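Local atomic coordinates of hydrolase, haloacid dehalogenase-like family (Streptococcus pneumoniae, PDB entry 2FI1), a protein that is probably a magnesium-dependent hydrolase of the haloacid dehalogenase-like family, acting on a substrate not established here, and is seen with calcium bound. Residues Val29-Leu32 and Ala33-Ile37; Gly133-Arg136 and Lys137-Glu141. All coordinates share one frame; numbering follows the deposited sequence.

Contact 1 (Val29-Leu32 and Ala33-Ile37); sequences VETL and ALYGI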
ATOM      1  N   VAL A  29      -7.934  16.897   6.579  1.00 10.93           N
ATOM      2  CA  VAL A  29      -7.634  18.315   6.796  1.00 11.91           C
ATOM      3  C   VAL A  29      -8.730  19.188   6.175  1.00 12.77           C
ATOM      4  O   VAL A  29      -9.203  20.140   6.806  1.00 12.69           O
ATOM      5  CB  VAL A  29      -6.239  18.663   6.220  1.00 11.99           C
ATOM      6  CG1 VAL A  29      -6.015  20.177   6.159  1.00 13.19           C
ATOM      7  CG2 VAL A  29      -5.136  17.996   7.040  1.00 12.04           C
ATOM      8  N   GLU A  30      -9.164  18.869   4.961  1.00 13.70           N
ATOM      9  CA  GLU A  30     -10.201  19.682   4.331  1.00 15.74           C
ATOM     10  C   GLU A  30     -11.537  19.553   5.064  1.00 15.00           C
ATOM     11  O   GLU A  30     -12.288  20.532   5.175  1.00 15.76           O
ATOM     12  CB  GLU A  30     -10.313  19.390   2.832  1.00 16.42           C
ATOM     13  CG  GLU A  30     -10.907  18.081   2.431  1.00 19.44           C
ATOM     14  CD  GLU A  30     -10.973  17.927   0.909  1.00 19.83           C
ATOM     15  OE1 GLU A  30     -10.835  18.945   0.188  1.00 26.32           O
ATOM     16  OE2 GLU A  30     -11.138  16.793   0.429  1.00 24.16           O
ATOM     17  N   THR A  31     -11.830  18.372   5.598  1.00 14.13           N
ATOM     18  CA  THR A  31     -13.060  18.172   6.373  1.00 13.53           C
ATOM     19  C   THR A  31     -13.009  18.962   7.694  1.00 13.61           C
ATOM     20  O   THR A  31     -13.994  19.609   8.066  1.00 14.24           O
ATOM     21  CB  THR A  31     -13.338  16.675   6.623  1.00 13.50           C
ATOM     22  OG1 THR A  31     -13.298  15.958   5.381  1.00 12.86           O
ATOM     23  CG2 THR A  31     -14.710  16.471   7.262  1.00 13.66           C
ATOM     24  N   LEU A  32     -11.874  18.942   8.391  1.00 13.34           N
ATOM     25  CA  LEU A  32     -11.690  19.786   9.578  1.00 13.50           C
ATOM     26  C   LEU A  32     -11.963  21.263   9.286  1.00 14.43           C
ATOM     27  O   LEU A  32     -12.585  21.956  10.105  1.00 14.54           O
ATOM     28  CB  LEU A  32     -10.281  19.640  10.149  1.00 13.08           C
ATOM     29  CG  LEU A  32      -9.950  18.342  10.883  1.00 12.42           C
ATOM     30  CD1 LEU A  32      -8.460  18.326  11.171  1.00 11.86           C
ATOM     31  CD2 LEU A  32     -10.748  18.204  12.168  1.00 13.40           C
ATOM     32  N   ALA A  33     -11.526  21.733   8.123  1.00 15.22           N
ATOM     33  CA  ALA A  33     -11.681  23.147   7.767  1.00 16.33           C
ATOM     34  C   ALA A  33     -13.152  23.540   7.652  1.00 17.38           C
ATOM     35  O   ALA A  33     -13.499  24.695   7.908  1.00 17.53           O
ATOM     36  CB  ALA A  33     -10.939  23.459   6.482  1.00 16.48           C
ATOM     37  N   LEU A  34     -14.012  22.593   7.286  1.00 18.21           N
ATOM     38  CA  LEU A  34     -15.463  22.840   7.222  1.00 19.22           C
ATOM     39  C   LEU A  34     -16.026  23.234   8.582  1.00 19.52           C
ATOM     40  O   LEU A  34     -17.041  23.939   8.657  1.00 20.47           O
ATOM     41  CB  LEU A  34     -16.220  21.606   6.727  1.00 19.44           C
ATOM     42  CG  LEU A  34     -15.954  21.126   5.308  1.00 21.00           C
ATOM     43  CD1 LEU A  34     -16.606  19.771   5.097  1.00 21.86           C
ATOM     44  CD2 LEU A  34     -16.462  22.145   4.292  1.00 21.62           C
ATOM     45  N   TYR A  35     -15.383  22.772   9.650  1.00 19.69           N
ATOM     46  CA  TYR A  35     -15.789  23.094  11.017  1.00 19.86           C
ATOM     47  C   TYR A  35     -14.970  24.249  11.613  1.00 20.00           C
ATOM     48  O   TYR A  35     -15.067  24.529  12.812  1.00 21.02           O
ATOM     49  CB  TYR A  35     -15.665  21.855  11.905  1.00 19.75           C
ATOM     50  CG  TYR A  35     -16.515  20.693  11.460  1.00 19.37           C
ATOM     51  CD1 TYR A  35     -17.749  20.430  12.055  1.00 19.14           C
ATOM     52  CD2 TYR A  35     -16.085  19.847  10.446  1.00 18.55           C
ATOM     53  CE1 TYR A  35     -18.530  19.359  11.643  1.00 19.33           C
ATOM     54  CE2 TYR A  35     -16.853  18.776  10.025  1.00 19.12           C
ATOM     55  CZ  TYR A  35     -18.075  18.530  10.629  1.00 19.56           C
ATOM     56  OH  TYR A  35     -18.838  17.469  10.218  1.00 19.84           O
ATOM     57  N   GLY A  36     -14.174  24.920  10.781  1.00 20.04           N
ATOM     58  CA  GLY A  36     -13.344  26.032  11.232  1.00 20.06           C
ATOM     59  C   GLY A  36     -12.084  25.619  11.972  1.00 20.15           C
ATOM     60  O   GLY A  36     -11.490  26.424  12.695  1.00 20.48           O
ATOM     61  N   ILE A  37     -11.657  24.372  11.778  1.00 19.53           N
ATOM     62  CA  ILE A  37     -10.504  23.832  12.480  1.00 19.07           C
ATOM     63  C   ILE A  37      -9.341  23.625  11.522  1.00 18.32           C
ATOM     64  O   ILE A  37      -9.515  23.082  10.434  1.00 18.04           O
ATOM     65  CB  ILE A  37     -10.852  22.500  13.157  1.00 19.11           C
ATOM     66  CG1 ILE A  37     -11.902  22.735  14.247  1.00 19.67           C
ATOM     67  CG2 ILE A  37      -9.602  21.847  13.752  1.00 19.24           C
ATOM     68  CD1 ILE A  37     -12.493  21.483  14.808  1.00 20.40           C
TER
HETATM   69  O   HOH W   1      -7.900  21.824   8.655  1.00 16.61           O
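Leu32 and Ile37 meet where the helix 20-34 ends, their side chains slanting across one another. Leu32 CD2 lies 4.1 Å from Ile37 CG2, so one methyl of each side chain makes the touch. Ile37 places CG1 beside its backbone N (chi1 -65°), which leaves CG2 anti to that N and facing the leucine. The pair is the apolar contact that accompanies a Schellman motif, between the residues joined by its longer-range bond. Ile37 N gives a hydrogen bond of 3.1 Å to Leu32 O, and Gly36 N gives one of 3.0 Å to Ala33 O. Gly36 is the C-prime residue, with phi at 78°. Leu32 O also accepts from Tyr35 N at 2.9 Å. The two donors lie above opposite faces of the carbonyl plane, so one oxygen is gripped from both sides.

Thr31 and Tyr35 lie side by side and point the same way. The methyl CG2 of Thr31 is 4.2 Å from Tyr35 CE2. The ring also turns an edge to the backbone, with Thr31 O in its plane and 3.2 Å from Tyr35 CD2. The same oxygen takes a weak bond from Leu34 N. Both hydroxyls are tied elsewhere: Tyr35 OH bonds to Glu64 O, and Thr31 OG1 to Ala27 O and to Asn73 of the helix 66-77. Phe66 and Leu63 cover Leu32, and Leu63 also touches Ile37.

A water donates to Val29 O and, at 2.7 Å, to Ile37 O. It links Val29, a turn back along the helix, to the residue after the glycine. Leu32 O and Ala33 O therefore keep backbone N-H partners past the helix end, and Val29 O has Ala33 N and a water, while the leucine-isoleucine contact closes the reversal on its apolar side.

Contact 2 (Gly133-Arg136 and Lys137-Glu141); sequences GFKR and KPNPE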
ATOM      1  N   GLY A 133      -9.873 -15.647  -2.707  1.00 12.65           N
ATOM      2  CA  GLY A 133     -10.310 -16.536  -1.633  1.00 12.03           C
ATOM      3  C   GLY A 133      -9.262 -16.959  -0.621  1.00 11.58           C
ATOM      4  O   GLY A 133      -9.485 -17.893   0.151  1.00 12.13           O
ATOM      5  N   PHE A 134      -8.117 -16.283  -0.597  1.00 10.28           N
ATOM      6  CA  PHE A 134      -7.076 -16.655   0.347  1.00  9.93           C
ATOM      7  C   PHE A 134      -7.242 -15.998   1.711  1.00  9.38           C
ATOM      8  O   PHE A 134      -7.869 -14.938   1.851  1.00  8.97           O
ATOM      9  CB  PHE A 134      -5.687 -16.307  -0.204  1.00 10.11           C
ATOM     10  CG  PHE A 134      -5.368 -16.977  -1.513  1.00 10.74           C
ATOM     11  CD1 PHE A 134      -5.341 -18.355  -1.614  1.00 12.74           C
ATOM     12  CD2 PHE A 134      -5.108 -16.229  -2.641  1.00 11.66           C
ATOM     13  CE1 PHE A 134      -5.045 -18.968  -2.822  1.00 12.98           C
ATOM     14  CE2 PHE A 134      -4.809 -16.838  -3.843  1.00 12.80           C
ATOM     15  CZ  PHE A 134      -4.782 -18.204  -3.927  1.00 12.24           C
ATOM     16  N   LYS A 135      -6.637 -16.625   2.714  1.00  9.15           N
ATOM     17  CA  LYS A 135      -6.550 -16.056   4.041  1.00  9.53           C
ATOM     18  C   LYS A 135      -5.725 -14.770   4.038  1.00  8.94           C
ATOM     19  O   LYS A 135      -4.923 -14.526   3.125  1.00  9.27           O
ATOM     20  CB  LYS A 135      -5.937 -17.059   5.023  1.00 10.39           C
ATOM     21  CG  LYS A 135      -6.751 -18.328   5.198  1.00 12.89           C
ATOM     22  CD  LYS A 135      -8.077 -18.045   5.859  1.00 17.65           C
ATOM     23  CE  LYS A 135      -8.773 -19.332   6.267  1.00 19.85           C
ATOM     24  NZ  LYS A 135      -9.064 -20.211   5.105  1.00 22.48           N
ATOM     25  N   ARG A 136      -5.939 -13.945   5.055  1.00  8.95           N
ATOM     26  CA  ARG A 136      -5.211 -12.699   5.212  1.00  9.10           C
ATOM     27  C   ARG A 136      -3.810 -12.969   5.739  1.00  9.16           C
ATOM     28  O   ARG A 136      -3.582 -13.902   6.515  1.00  9.64           O
ATOM     29  CB  ARG A 136      -5.954 -11.764   6.173  1.00  9.24           C
ATOM     30  CG  ARG A 136      -7.317 -11.311   5.631  1.00  9.99           C
ATOM     31  CD  ARG A 136      -8.099 -10.447   6.619  1.00 10.20           C
ATOM     32  NE  ARG A 136      -7.497  -9.124   6.798  1.00  9.93           N
ATOM     33  CZ  ARG A 136      -6.675  -8.774   7.790  1.00 10.16           C
ATOM     34  NH1 ARG A 136      -6.339  -9.628   8.739  1.00 10.75           N
ATOM     35  NH2 ARG A 136      -6.179  -7.546   7.819  1.00 11.27           N
ATOM     36  N   LYS A 137      -2.879 -12.127   5.325  1.00  9.00           N
ATOM     37  CA  LYS A 137      -1.575 -12.040   5.973  1.00  9.58           C
ATOM     38  C   LYS A 137      -1.831 -11.819   7.472  1.00  9.67           C
ATOM     39  O   LYS A 137      -2.757 -11.103   7.834  1.00 10.03           O
ATOM     40  CB  LYS A 137      -0.751 -10.902   5.364  1.00  9.40           C
ATOM     41  CG  LYS A 137      -0.477 -11.065   3.871  1.00 10.02           C
ATOM     42  CD  LYS A 137       0.206  -9.858   3.249  1.00 10.76           C
ATOM     43  CE  LYS A 137      -0.731  -8.673   3.084  1.00 11.90           C
ATOM     44  NZ  LYS A 137      -0.028  -7.467   2.527  1.00 12.32           N
ATOM     45  N   PRO A 138      -1.003 -12.398   8.354  1.00  9.63           N
ATOM     46  CA  PRO A 138       0.276 -13.078   8.124  1.00  9.74           C
ATOM     47  C   PRO A 138       0.213 -14.541   7.667  1.00 10.07           C
ATOM     48  O   PRO A 138       1.261 -15.172   7.513  1.00 10.18           O
ATOM     49  CB  PRO A 138       0.942 -12.996   9.499  1.00  9.66           C
ATOM     50  CG  PRO A 138      -0.214 -13.108  10.441  1.00 10.64           C
ATOM     51  CD  PRO A 138      -1.321 -12.329   9.795  1.00 10.48           C
ATOM     52  N   ASN A 139      -0.972 -15.090   7.421  1.00  9.84           N
ATOM     53  CA  ASN A 139      -1.043 -16.449   6.886  1.00 10.23           C
ATOM     54  C   ASN A 139      -0.325 -16.450   5.532  1.00 10.18           C
ATOM     55  O   ASN A 139      -0.596 -15.579   4.703  1.00 10.09           O
ATOM     56  CB  ASN A 139      -2.510 -16.894   6.754  1.00 10.31           C
ATOM     57  CG  ASN A 139      -2.657 -18.360   6.433  1.00 11.63           C
ATOM     58  OD1 ASN A 139      -2.104 -18.853   5.465  1.00 12.05           O
ATOM     59  ND2 ASN A 139      -3.456 -19.058   7.229  1.00 16.04           N
ATOM     60  N   PRO A 140       0.611 -17.395   5.309  1.00 10.73           N
ATOM     61  CA  PRO A 140       1.355 -17.420   4.052  1.00 10.42           C
ATOM     62  C   PRO A 140       0.631 -18.010   2.839  1.00 10.35           C
ATOM     63  O   PRO A 140       1.243 -18.135   1.787  1.00 10.50           O
ATOM     64  CB  PRO A 140       2.563 -18.296   4.390  1.00 10.90           C
ATOM     65  CG  PRO A 140       2.009 -19.270   5.399  1.00 11.22           C
ATOM     66  CD  PRO A 140       1.058 -18.459   6.234  1.00 11.10           C
ATOM     67  N   GLU A 141      -0.647 -18.376   2.969  1.00 10.15           N
ATOM     68  CA  GLU A 141      -1.365 -19.051   1.887  1.00 10.59           C
ATOM     69  C   GLU A 141      -1.239 -18.371   0.514  1.00  9.79           C
ATOM     70  O   GLU A 141      -0.912 -19.023  -0.471  1.00 10.14           O
ATOM     71  CB  GLU A 141      -2.853 -19.214   2.247  1.00 10.94           C
ATOM     72  CG  GLU A 141      -3.630 -20.017   1.228  1.00 12.16           C
ATOM     73  CD  GLU A 141      -5.069 -20.242   1.627  1.00 13.54           C
ATOM     74  OE1 GLU A 141      -5.760 -19.280   1.990  1.00 12.48           O
ATOM     75  OE2 GLU A 141      -5.515 -21.409   1.561  1.00 21.21           O
TER
HETATM   76  O   HOH W   2      -8.498 -19.811   2.112  1.00 16.88           O
HETATM   77  O   HOH W   3      -2.655 -15.943   2.882  1.00  9.86           O
HETATM   78  O   HOH W   4      -6.872 -21.773   4.481  1.00 33.59           O
HETATM   79  O   HOH W   5      -3.628  -9.716  10.079  1.00 13.15           O
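Glu141 holds CG anti to its backbone N (chi1 -175°) and runs extended beyond it, which carries the carboxylate back to Phe134 and Lys135. OE1 accepts from Lys135 N at 2.9 Å. The bond is nearly straight (168°) and meets the oxygen almost along its C-O bond. OE1 also lies in the plane of the Phe134 ring, at its edge, 3.7 Å from CD1. The carboxylate and ring planes are 60° apart.

Lys135 is bent at chi2 and chi4. Its NZ stays 4.6 Å from Glu141 OE1, and two waters bridge the charges. One of these also donates to Gly133 O.

Asn139 slants across Lys135, with its CG 3.8 Å from Lys135 CB. Its OD1 accepts from Glu141 N at 2.9 Å, a capping bond before the helix 141-149. Asn139 N bonds to Arg136 O at 3.0 Å, on a lone pair, and closes a type VI beta turn, with the cis peptide between Lys137 and Pro138. The side chain of Lys137 reaches out of this turn to a salt bridge with Asp164.

Glu141 thus ties the helix start to the preceding loop through a backbone N-H, while its charge is probably eased by Lys135 through water.

In the fold
The two contacts sit on opposite sides of the chain's centre. Their own centres are 38 Å apart, and their nearest atoms about 25 Å, so they do not touch. Contact 1 ends a helix of the helical region inserted after the first strand, as in the cap of many family members. Contact 2 follows the strand 124-128 of the parallel sheet and leads into the helix 141-149. It alone borders the metal site: the Lys137 side chain is about 6 Å from the calcium ion, which Asp12, Gly14 and Asp160 bind. Lys137 probably corresponds to the conserved lysine of the family active site. The centre of contact 1 is about 26 Å from that of the chain.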